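Long-range contact in Eps1p (PDB 4TW5), which is a yeast protein of the thioredoxin superfamily, with an N-terminal thioredoxin domain and probably a second thioredoxin-like domain: residues R115-D129 and R185-D197. Residues are numbered along the deposited sequence; the frame is centred on the assembly and turned at random.
Sequences RRESMDPNNLDTDLD and RTWKIISRQLAVD
The end of helix 107-118 and the linker after it run along helix 180-196, closest at R116 and Q193, whose CA atoms lie 4.8 Å apart, with I189 facing D120 further along. R116 carries the polar end. Its CG lies anti to the backbone N (chi1 -154°) and rests on Q193 CB. A bend at chi3 then turns the guanidinium to D197, forming a salt bridge. R116 NE donates to the syn lone pair of D197 OD2 at 3.1 Å, and R116 NH2 adds a weak bond to the same oxygen. The two planes are nearly coplanar, 28° apart. The amide of Q193 reaches back across the contact: NE2 donates to R116 O at 3.1 Å from above the carbonyl plane, while M119 N bonds that oxygen from the opposite face. S258 OG bonds Q193 OE1. M119 lies over one face of the R192 guanidinium, its CE above the centre, 3.4 Å from R192 CZ. P121 CD and L128 CD2 both pack on I189 CG1, the former at 3.7 Å. L128 also lies along the extended chain of K188, with its CG 3.6 Å from K188 CD. K188 NZ then bonds L128 O and forms a salt bridge with D169. R185 NH1 donates to N122 OD1 at 3.0 Å, with the amide and guanidinium planes 64° apart. D120, at the N-cap of the weakly bonded helix 121-124, takes the capping bond from N122 N on OD1. The same oxygen also accepts from N122 ND2. The contact joins the N-terminal thioredoxin domain to what is probably a second thioredoxin-like domain. E117 is tied to K98 of strand 95-99. Helix 180-196 lies against strands 155-160 and 200-205, and V262 of helix 259-265 touches R116 and Q193.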
ATOM      1  N   ARG A 115      -4.217  42.241   7.874  1.00 24.81           N
ATOM      2  CA  ARG A 115      -4.735  41.504   6.717  1.00 31.33           C
ATOM      3  C   ARG A 115      -5.057  40.040   7.058  1.00 29.71           C
ATOM      4  O   ARG A 115      -6.061  39.505   6.625  1.00 29.49           O
ATOM      5  CB  ARG A 115      -3.755  41.546   5.549  1.00 31.74           C
ATOM      6  CG  ARG A 115      -3.595  42.912   4.927  1.00 28.88           C
ATOM      7  CD  ARG A 115      -2.491  42.892   3.929  1.00 29.41           C
ATOM      8  NE  ARG A 115      -2.358  44.150   3.218  1.00 43.83           N
ATOM      9  CZ  ARG A 115      -1.290  44.483   2.504  1.00 44.47           C
ATOM     10  NH1 ARG A 115      -0.273  43.636   2.415  1.00 41.97           N
ATOM     11  NH2 ARG A 115      -1.244  45.653   1.873  1.00 45.60           N
ATOM     12  N   ARG A 116      -4.200  39.410   7.845  1.00 32.00           N
ATOM     13  CA  ARG A 116      -4.411  38.023   8.258  1.00 38.05           C
ATOM     14  C   ARG A 116      -5.750  37.886   9.015  1.00 33.14           C
ATOM     15  O   ARG A 116      -6.569  37.035   8.705  1.00 29.58           O
ATOM     16  CB  ARG A 116      -3.216  37.564   9.110  1.00 31.33           C
ATOM     17  CG  ARG A 116      -2.961  36.077   9.109  1.00 37.20           C
ATOM     18  CD  ARG A 116      -1.694  35.709   9.896  1.00 31.75           C
ATOM     19  NE  ARG A 116      -0.541  36.398   9.355  1.00 34.81           N
ATOM     20  CZ  ARG A 116       0.177  37.288  10.023  1.00 32.37           C
ATOM     21  NH1 ARG A 116      -0.113  37.565  11.280  1.00 33.73           N
ATOM     22  NH2 ARG A 116       1.192  37.890   9.430  1.00 34.09           N
ATOM     23  N   GLU A 117      -5.976  38.787   9.962  1.00 30.60           N
ATOM     24  CA  GLU A 117      -7.145  38.760  10.807  1.00 28.60           C
ATOM     25  C   GLU A 117      -8.446  39.119  10.118  1.00 29.95           C
ATOM     26  O   GLU A 117      -9.513  38.741  10.594  1.00 32.35           O
ATOM     27  CB  GLU A 117      -6.931  39.689  12.004  1.00 25.22           C
ATOM     28  CG  GLU A 117      -5.830  39.163  12.935  1.00 32.74           C
ATOM     29  CD  GLU A 117      -6.034  37.705  13.362  1.00 36.74           C
ATOM     30  OE1 GLU A 117      -7.191  37.283  13.625  1.00 33.79           O
ATOM     31  OE2 GLU A 117      -5.024  36.971  13.408  1.00 40.64           O
ATOM     32  N   SER A 118      -8.379  39.877   9.032  1.00 28.60           N
ATOM     33  CA  SER A 118      -9.584  40.209   8.293  1.00 31.84           C
ATOM     34  C   SER A 118     -10.141  38.971   7.589  1.00 35.33           C
ATOM     35  O   SER A 118     -11.316  38.918   7.255  1.00 30.81           O
ATOM     36  CB  SER A 118      -9.327  41.319   7.270  1.00 31.23           C
ATOM     37  OG  SER A 118      -8.871  40.765   6.063  1.00 35.60           O
ATOM     38  N   MET A 119      -9.307  37.960   7.388  1.00 36.74           N
ATOM     39  CA  MET A 119      -9.767  36.776   6.676  1.00 35.23           C
ATOM     40  C   MET A 119     -10.207  35.658   7.600  1.00 35.94           C
ATOM     41  O   MET A 119     -10.531  34.568   7.152  1.00 39.45           O
ATOM     42  CB  MET A 119      -8.688  36.273   5.736  1.00 34.32           C
ATOM     43  CG  MET A 119      -8.858  36.837   4.348  1.00 32.72           C
ATOM     44  SD  MET A 119      -7.320  36.639   3.545  1.00 41.90           S
ATOM     45  CE  MET A 119      -7.741  36.055   1.915  1.00 43.87           C
ATOM     46  N   ASP A 120     -10.192  35.924   8.896  1.00 34.89           N
ATOM     47  CA  ASP A 120     -10.814  35.041   9.859  1.00 31.93           C
ATOM     48  C   ASP A 120     -12.301  35.408   9.987  1.00 35.17           C
ATOM     49  O   ASP A 120     -12.637  36.421  10.597  1.00 37.74           O
ATOM     50  CB  ASP A 120     -10.067  35.148  11.190  1.00 26.26           C
ATOM     51  CG  ASP A 120     -10.471  34.086  12.194  1.00 36.85           C
ATOM     52  OD1 ASP A 120     -11.628  33.564  12.159  1.00 30.41           O
ATOM     53  OD2 ASP A 120      -9.596  33.777  13.031  1.00 34.50           O
ATOM     54  N   PRO A 121     -13.196  34.545   9.467  1.00 37.02           N
ATOM     55  CA  PRO A 121     -14.630  34.846   9.400  1.00 32.35           C
ATOM     56  C   PRO A 121     -15.230  35.013  10.771  1.00 37.12           C
ATOM     57  O   PRO A 121     -16.253  35.670  10.883  1.00 35.78           O
ATOM     58  CB  PRO A 121     -15.229  33.625   8.698  1.00 35.30           C
ATOM     59  CG  PRO A 121     -14.078  32.883   8.131  1.00 36.20           C
ATOM     60  CD  PRO A 121     -12.918  33.172   9.022  1.00 31.82           C
ATOM     61  N   ASN A 122     -14.617  34.411  11.789  1.00 35.77           N
ATOM     62  CA  ASN A 122     -15.164  34.476  13.144  1.00 33.15           C
ATOM     63  C   ASN A 122     -14.987  35.856  13.783  1.00 37.43           C
ATOM     64  O   ASN A 122     -15.689  36.190  14.734  1.00 38.03           O
ATOM     65  CB  ASN A 122     -14.479  33.435  14.050  1.00 36.27           C
ATOM     66  CG  ASN A 122     -14.561  32.005  13.496  1.00 38.61           C
ATOM     67  OD1 ASN A 122     -15.634  31.390  13.492  1.00 32.55           O
ATOM     68  ND2 ASN A 122     -13.418  31.475  13.023  1.00 27.94           N
ATOM     69  N   ASN A 123     -14.071  36.667  13.245  1.00 33.01           N
ATOM     70  CA  ASN A 123     -13.760  37.965  13.841  1.00 34.67           C
ATOM     71  C   ASN A 123     -14.895  38.963  13.612  1.00 32.99           C
ATOM     72  O   ASN A 123     -15.240  39.758  14.494  1.00 30.46           O
ATOM     73  CB  ASN A 123     -12.429  38.509  13.316  1.00 31.58           C
ATOM     74  CG  ASN A 123     -11.213  37.843  13.995  1.00 28.41           C
ATOM     75  OD1 ASN A 123     -11.315  37.337  15.107  1.00 29.06           O
ATOM     76  ND2 ASN A 123     -10.062  37.883  13.334  1.00 27.68           N
ATOM     77  N   LEU A 124     -15.453  38.955  12.415  1.00 29.26           N
ATOM     78  CA  LEU A 124     -16.604  39.813  12.172  1.00 43.34           C
ATOM     79  C   LEU A 124     -17.825  38.986  11.808  1.00 40.65           C
ATOM     80  O   LEU A 124     -18.811  39.524  11.319  1.00 45.53           O
ATOM     81  CB  LEU A 124     -16.299  40.832  11.074  1.00 33.24           C
ATOM     82  CG  LEU A 124     -15.451  41.971  11.620  1.00 39.57           C
ATOM     83  CD1 LEU A 124     -15.191  43.028  10.554  1.00 37.97           C
ATOM     84  CD2 LEU A 124     -16.145  42.583  12.836  1.00 35.05           C
ATOM     85  N   ASP A 125     -17.755  37.688  12.100  1.00 43.62           N
ATOM     86  CA  ASP A 125     -18.795  36.727  11.727  1.00 44.58           C
ATOM     87  C   ASP A 125     -19.266  36.985  10.314  1.00 41.48           C
ATOM     88  O   ASP A 125     -20.447  37.212  10.069  1.00 48.41           O
ATOM     89  CB  ASP A 125     -19.956  36.761  12.727  1.00 47.22           C
ATOM     90  CG  ASP A 125     -19.494  36.479  14.153  1.00 53.56           C
ATOM     91  OD1 ASP A 125     -18.925  35.384  14.402  1.00 50.53           O
ATOM     92  OD2 ASP A 125     -19.672  37.361  15.018  1.00 64.38           O
ATOM     93  N   THR A 126     -18.311  36.976   9.391  1.00 39.10           N
ATOM     94  CA  THR A 126     -18.601  37.069   7.968  1.00 39.47           C
ATOM     95  C   THR A 126     -18.704  35.656   7.408  1.00 38.11           C
ATOM     96  O   THR A 126     -18.399  34.684   8.091  1.00 41.29           O
ATOM     97  CB  THR A 126     -17.527  37.872   7.194  1.00 41.69           C
ATOM     98  OG1 THR A 126     -16.288  37.158   7.189  1.00 34.42           O
ATOM     99  CG2 THR A 126     -17.343  39.255   7.811  1.00 40.80           C
ATOM    100  N   ASP A 127     -19.094  35.547   6.150  1.00 38.35           N
ATOM    101  CA  ASP A 127     -19.454  34.260   5.582  1.00 37.26           C
ATOM    102  C   ASP A 127     -18.366  33.644   4.733  1.00 33.07           C
ATOM    103  O   ASP A 127     -18.133  34.075   3.605  1.00 36.28           O
ATOM    104  CB  ASP A 127     -20.719  34.448   4.737  1.00 40.85           C
ATOM    105  CG  ASP A 127     -21.228  33.163   4.141  1.00 41.37           C
ATOM    106  OD1 ASP A 127     -20.931  32.067   4.680  1.00 40.95           O
ATOM    107  OD2 ASP A 127     -21.906  33.260   3.101  1.00 37.27           O
ATOM    108  N   LEU A 128     -17.766  32.584   5.256  1.00 26.06           N
ATOM    109  CA  LEU A 128     -16.642  31.901   4.615  1.00 30.83           C
ATOM    110  C   LEU A 128     -17.002  31.268   3.264  1.00 31.10           C
ATOM    111  O   LEU A 128     -16.141  31.132   2.400  1.00 38.61           O
ATOM    112  CB  LEU A 128     -16.069  30.840   5.555  1.00 29.79           C
ATOM    113  CG  LEU A 128     -14.783  30.130   5.148  1.00 24.69           C
ATOM    114  CD1 LEU A 128     -13.585  31.120   5.057  1.00 30.88           C
ATOM    115  CD2 LEU A 128     -14.511  28.970   6.089  1.00 20.33           C
ATOM    116  N   ASP A 129     -18.269  30.899   3.079  1.00 34.71           N
ATOM    117  CA  ASP A 129     -18.757  30.315   1.817  1.00 32.82           C
ATOM    118  C   ASP A 129     -18.624  31.234   0.607  1.00 34.11           C
ATOM    119  O   ASP A 129     -18.626  30.771  -0.526  1.00 33.91           O
ATOM    120  CB  ASP A 129     -20.244  29.956   1.934  1.00 35.57           C
ATOM    121  CG  ASP A 129     -20.511  28.698   2.729  1.00 45.87           C
ATOM    122  OD1 ASP A 129     -19.678  28.279   3.572  1.00 43.94           O
ATOM    123  OD2 ASP A 129     -21.636  28.170   2.544  1.00 48.20           O
ATOM    124  N   ARG A 185     -13.332  23.676   7.639  1.00 27.00           N
ATOM    125  CA  ARG A 185     -13.524  25.088   7.878  1.00 23.87           C
ATOM    126  C   ARG A 185     -12.192  25.691   8.280  1.00 28.76           C
ATOM    127  O   ARG A 185     -11.776  26.728   7.758  1.00 28.04           O
ATOM    128  CB  ARG A 185     -14.560  25.320   8.982  1.00 21.51           C
ATOM    129  CG  ARG A 185     -14.808  26.781   9.238  1.00 26.46           C
ATOM    130  CD  ARG A 185     -15.988  26.997  10.106  1.00 23.76           C
ATOM    131  NE  ARG A 185     -16.767  28.102   9.563  1.00 40.16           N
ATOM    132  CZ  ARG A 185     -16.812  29.325  10.068  1.00 28.85           C
ATOM    133  NH1 ARG A 185     -16.151  29.622  11.177  1.00 40.47           N
ATOM    134  NH2 ARG A 185     -17.555  30.232   9.480  1.00 36.78           N
ATOM    135  N   THR A 186     -11.543  25.030   9.235  1.00 21.26           N
ATOM    136  CA  THR A 186     -10.253  25.438   9.737  1.00 25.52           C
ATOM    137  C   THR A 186      -9.217  25.499   8.621  1.00 23.72           C
ATOM    138  O   THR A 186      -8.471  26.475   8.530  1.00 27.79           O
ATOM    139  CB  THR A 186      -9.796  24.511  10.849  1.00 26.18           C
ATOM    140  OG1 THR A 186     -10.783  24.527  11.878  1.00 26.35           O
ATOM    141  CG2 THR A 186      -8.513  24.982  11.446  1.00 24.69           C
ATOM    142  N   TRP A 187      -9.187  24.488   7.755  1.00 22.96           N
ATOM    143  CA  TRP A 187      -8.198  24.458   6.688  1.00 18.26           C
ATOM    144  C   TRP A 187      -8.382  25.579   5.661  1.00 25.20           C
ATOM    145  O   TRP A 187      -7.406  26.168   5.180  1.00 22.68           O
ATOM    146  CB  TRP A 187      -8.198  23.110   5.996  1.00 17.69           C
ATOM    147  CG  TRP A 187      -7.080  23.008   5.049  1.00 19.96           C
ATOM    148  CD1 TRP A 187      -7.162  22.943   3.693  1.00 20.87           C
ATOM    149  CD2 TRP A 187      -5.679  23.023   5.373  1.00 16.29           C
ATOM    150  NE1 TRP A 187      -5.909  22.887   3.150  1.00 25.23           N
ATOM    151  CE2 TRP A 187      -4.973  22.968   4.151  1.00 17.57           C
ATOM    152  CE3 TRP A 187      -4.958  23.103   6.577  1.00 18.48           C
ATOM    153  CZ2 TRP A 187      -3.565  22.964   4.081  1.00 16.65           C
ATOM    154  CZ3 TRP A 187      -3.527  23.099   6.514  1.00 19.40           C
ATOM    155  CH2 TRP A 187      -2.861  23.012   5.265  1.00 17.36           C
ATOM    156  N   LYS A 188      -9.632  25.878   5.339  1.00 23.49           N
ATOM    157  CA  LYS A 188      -9.948  26.962   4.438  1.00 25.35           C
ATOM    158  C   LYS A 188      -9.503  28.310   5.018  1.00 24.20           C
ATOM    159  O   LYS A 188      -8.910  29.116   4.327  1.00 23.57           O
ATOM    160  CB  LYS A 188     -11.453  26.982   4.162  1.00 27.87           C
ATOM    161  CG  LYS A 188     -11.911  28.044   3.180  1.00 30.68           C
ATOM    162  CD  LYS A 188     -13.342  27.759   2.809  1.00 31.72           C
ATOM    163  CE  LYS A 188     -13.877  28.737   1.799  1.00 33.06           C
ATOM    164  NZ  LYS A 188     -15.253  28.354   1.404  1.00 29.05           N
ATOM    165  N   ILE A 189      -9.760  28.531   6.300  1.00 23.60           N
ATOM    166  CA  ILE A 189      -9.384  29.784   6.937  1.00 23.85           C
ATOM    167  C   ILE A 189      -7.836  29.915   6.941  1.00 28.06           C
ATOM    168  O   ILE A 189      -7.290  30.932   6.507  1.00 28.64           O
ATOM    169  CB  ILE A 189      -9.971  29.860   8.380  1.00 22.77           C
ATOM    170  CG1 ILE A 189     -11.496  29.837   8.337  1.00 24.96           C
ATOM    171  CG2 ILE A 189      -9.525  31.106   9.103  1.00 26.62           C
ATOM    172  CD1 ILE A 189     -12.159  29.617   9.696  1.00 24.12           C
ATOM    173  N   ILE A 190      -7.153  28.845   7.338  1.00 22.44           N
ATOM    174  CA  ILE A 190      -5.701  28.751   7.271  1.00 19.77           C
ATOM    175  C   ILE A 190      -5.165  29.041   5.891  1.00 23.67           C
ATOM    176  O   ILE A 190      -4.115  29.698   5.768  1.00 28.59           O
ATOM    177  CB  ILE A 190      -5.225  27.373   7.709  1.00 21.83           C
ATOM    178  CG1 ILE A 190      -5.541  27.178   9.185  1.00 27.12           C
ATOM    179  CG2 ILE A 190      -3.756  27.169   7.427  1.00 13.46           C
ATOM    180  CD1 ILE A 190      -5.456  25.751   9.636  1.00 26.76           C
ATOM    181  N   SER A 191      -5.819  28.533   4.849  1.00 19.32           N
ATOM    182  CA  SER A 191      -5.291  28.744   3.506  1.00 19.29           C
ATOM    183  C   SER A 191      -5.346  30.226   3.125  1.00 27.67           C
ATOM    184  O   SER A 191      -4.423  30.750   2.517  1.00 24.93           O
ATOM    185  CB  SER A 191      -6.035  27.919   2.474  1.00 26.78           C
ATOM    186  OG  SER A 191      -7.291  28.491   2.175  1.00 28.48           O
ATOM    187  N   ARG A 192      -6.417  30.905   3.516  1.00 29.35           N
ATOM    188  CA  ARG A 192      -6.566  32.296   3.142  1.00 33.05           C
ATOM    189  C   ARG A 192      -5.643  33.186   3.979  1.00 28.84           C
ATOM    190  O   ARG A 192      -5.079  34.113   3.465  1.00 28.78           O
ATOM    191  CB  ARG A 192      -8.020  32.732   3.280  1.00 27.44           C
ATOM    192  CG  ARG A 192      -8.893  32.246   2.113  1.00 35.26           C
ATOM    193  CD  ARG A 192     -10.406  32.475   2.330  1.00 33.91           C
ATOM    194  NE  ARG A 192     -10.842  33.846   2.633  1.00 33.08           N
ATOM    195  CZ  ARG A 192     -10.888  34.846   1.756  1.00 33.92           C
ATOM    196  NH1 ARG A 192     -10.520  34.654   0.503  1.00 34.21           N
ATOM    197  NH2 ARG A 192     -11.329  36.035   2.131  1.00 32.30           N
ATOM    198  N   GLN A 193      -5.476  32.893   5.255  1.00 24.50           N
ATOM    199  CA  GLN A 193      -4.594  33.697   6.085  1.00 31.13           C
ATOM    200  C   GLN A 193      -3.131  33.571   5.631  1.00 31.87           C
ATOM    201  O   GLN A 193      -2.418  34.566   5.551  1.00 32.94           O
ATOM    202  CB  GLN A 193      -4.755  33.297   7.557  1.00 32.13           C
ATOM    203  CG  GLN A 193      -6.099  33.726   8.158  1.00 30.15           C
ATOM    204  CD  GLN A 193      -6.186  33.430   9.644  1.00 32.60           C
ATOM    205  OE1 GLN A 193      -5.898  32.324  10.072  1.00 28.98           O
ATOM    206  NE2 GLN A 193      -6.580  34.416  10.434  1.00 29.80           N
ATOM    207  N   LEU A 194      -2.713  32.361   5.261  1.00 32.44           N
ATOM    208  CA  LEU A 194      -1.343  32.133   4.831  1.00 24.74           C
ATOM    209  C   LEU A 194      -1.087  32.726   3.462  1.00 28.94           C
ATOM    210  O   LEU A 194       0.067  32.971   3.091  1.00 28.43           O
ATOM    211  CB  LEU A 194      -1.000  30.644   4.819  1.00 20.77           C
ATOM    212  CG  LEU A 194      -0.740  30.091   6.219  1.00 29.22           C
ATOM    213  CD1 LEU A 194      -0.384  28.601   6.175  1.00 27.78           C
ATOM    214  CD2 LEU A 194       0.333  30.898   6.941  1.00 19.02           C
ATOM    215  N   ALA A 195      -2.145  32.918   2.691  1.00 23.88           N
ATOM    216  CA  ALA A 195      -1.991  33.521   1.382  1.00 29.62           C
ATOM    217  C   ALA A 195      -1.469  34.982   1.454  1.00 31.67           C
ATOM    218  O   ALA A 195      -0.773  35.426   0.554  1.00 26.92           O
ATOM    219  CB  ALA A 195      -3.308  33.465   0.629  1.00 29.23           C
ATOM    220  N   VAL A 196      -1.798  35.702   2.527  1.00 33.60           N
ATOM    221  CA  VAL A 196      -1.305  37.069   2.755  1.00 28.41           C
ATOM    222  C   VAL A 196       0.203  37.049   2.892  1.00 35.64           C
ATOM    223  O   VAL A 196       0.902  37.955   2.431  1.00 40.16           O
ATOM    224  CB  VAL A 196      -1.930  37.711   4.028  1.00 29.83           C
ATOM    225  CG1 VAL A 196      -1.148  38.957   4.482  1.00 26.69           C
ATOM    226  CG2 VAL A 196      -3.385  38.046   3.793  1.00 32.30           C
ATOM    227  N   ASP A 197       0.714  36.000   3.522  1.00 33.64           N
ATOM    228  CA  ASP A 197       2.152  35.891   3.712  1.00 33.35           C
ATOM    229  C   ASP A 197       2.805  35.158   2.576  1.00 28.68           C
ATOM    230  O   ASP A 197       3.975  34.802   2.653  1.00 33.81           O
ATOM    231  CB  ASP A 197       2.454  35.194   5.021  1.00 31.34           C
ATOM    232  CG  ASP A 197       2.116  36.059   6.203  1.00 39.41           C
ATOM    233  OD1 ASP A 197       2.564  37.236   6.213  1.00 39.88           O
ATOM    234  OD2 ASP A 197       1.379  35.577   7.093  1.00 36.77           O
TER
HETATM  235  O   HOH W   1      -7.226  34.480  12.975  1.00 33.27           O
HETATM  236  O   HOH W   2     -12.413  34.846   4.405  1.00 33.22           O
HETATM  237  O   HOH W   3     -14.561  28.522  12.737  1.00 35.14           O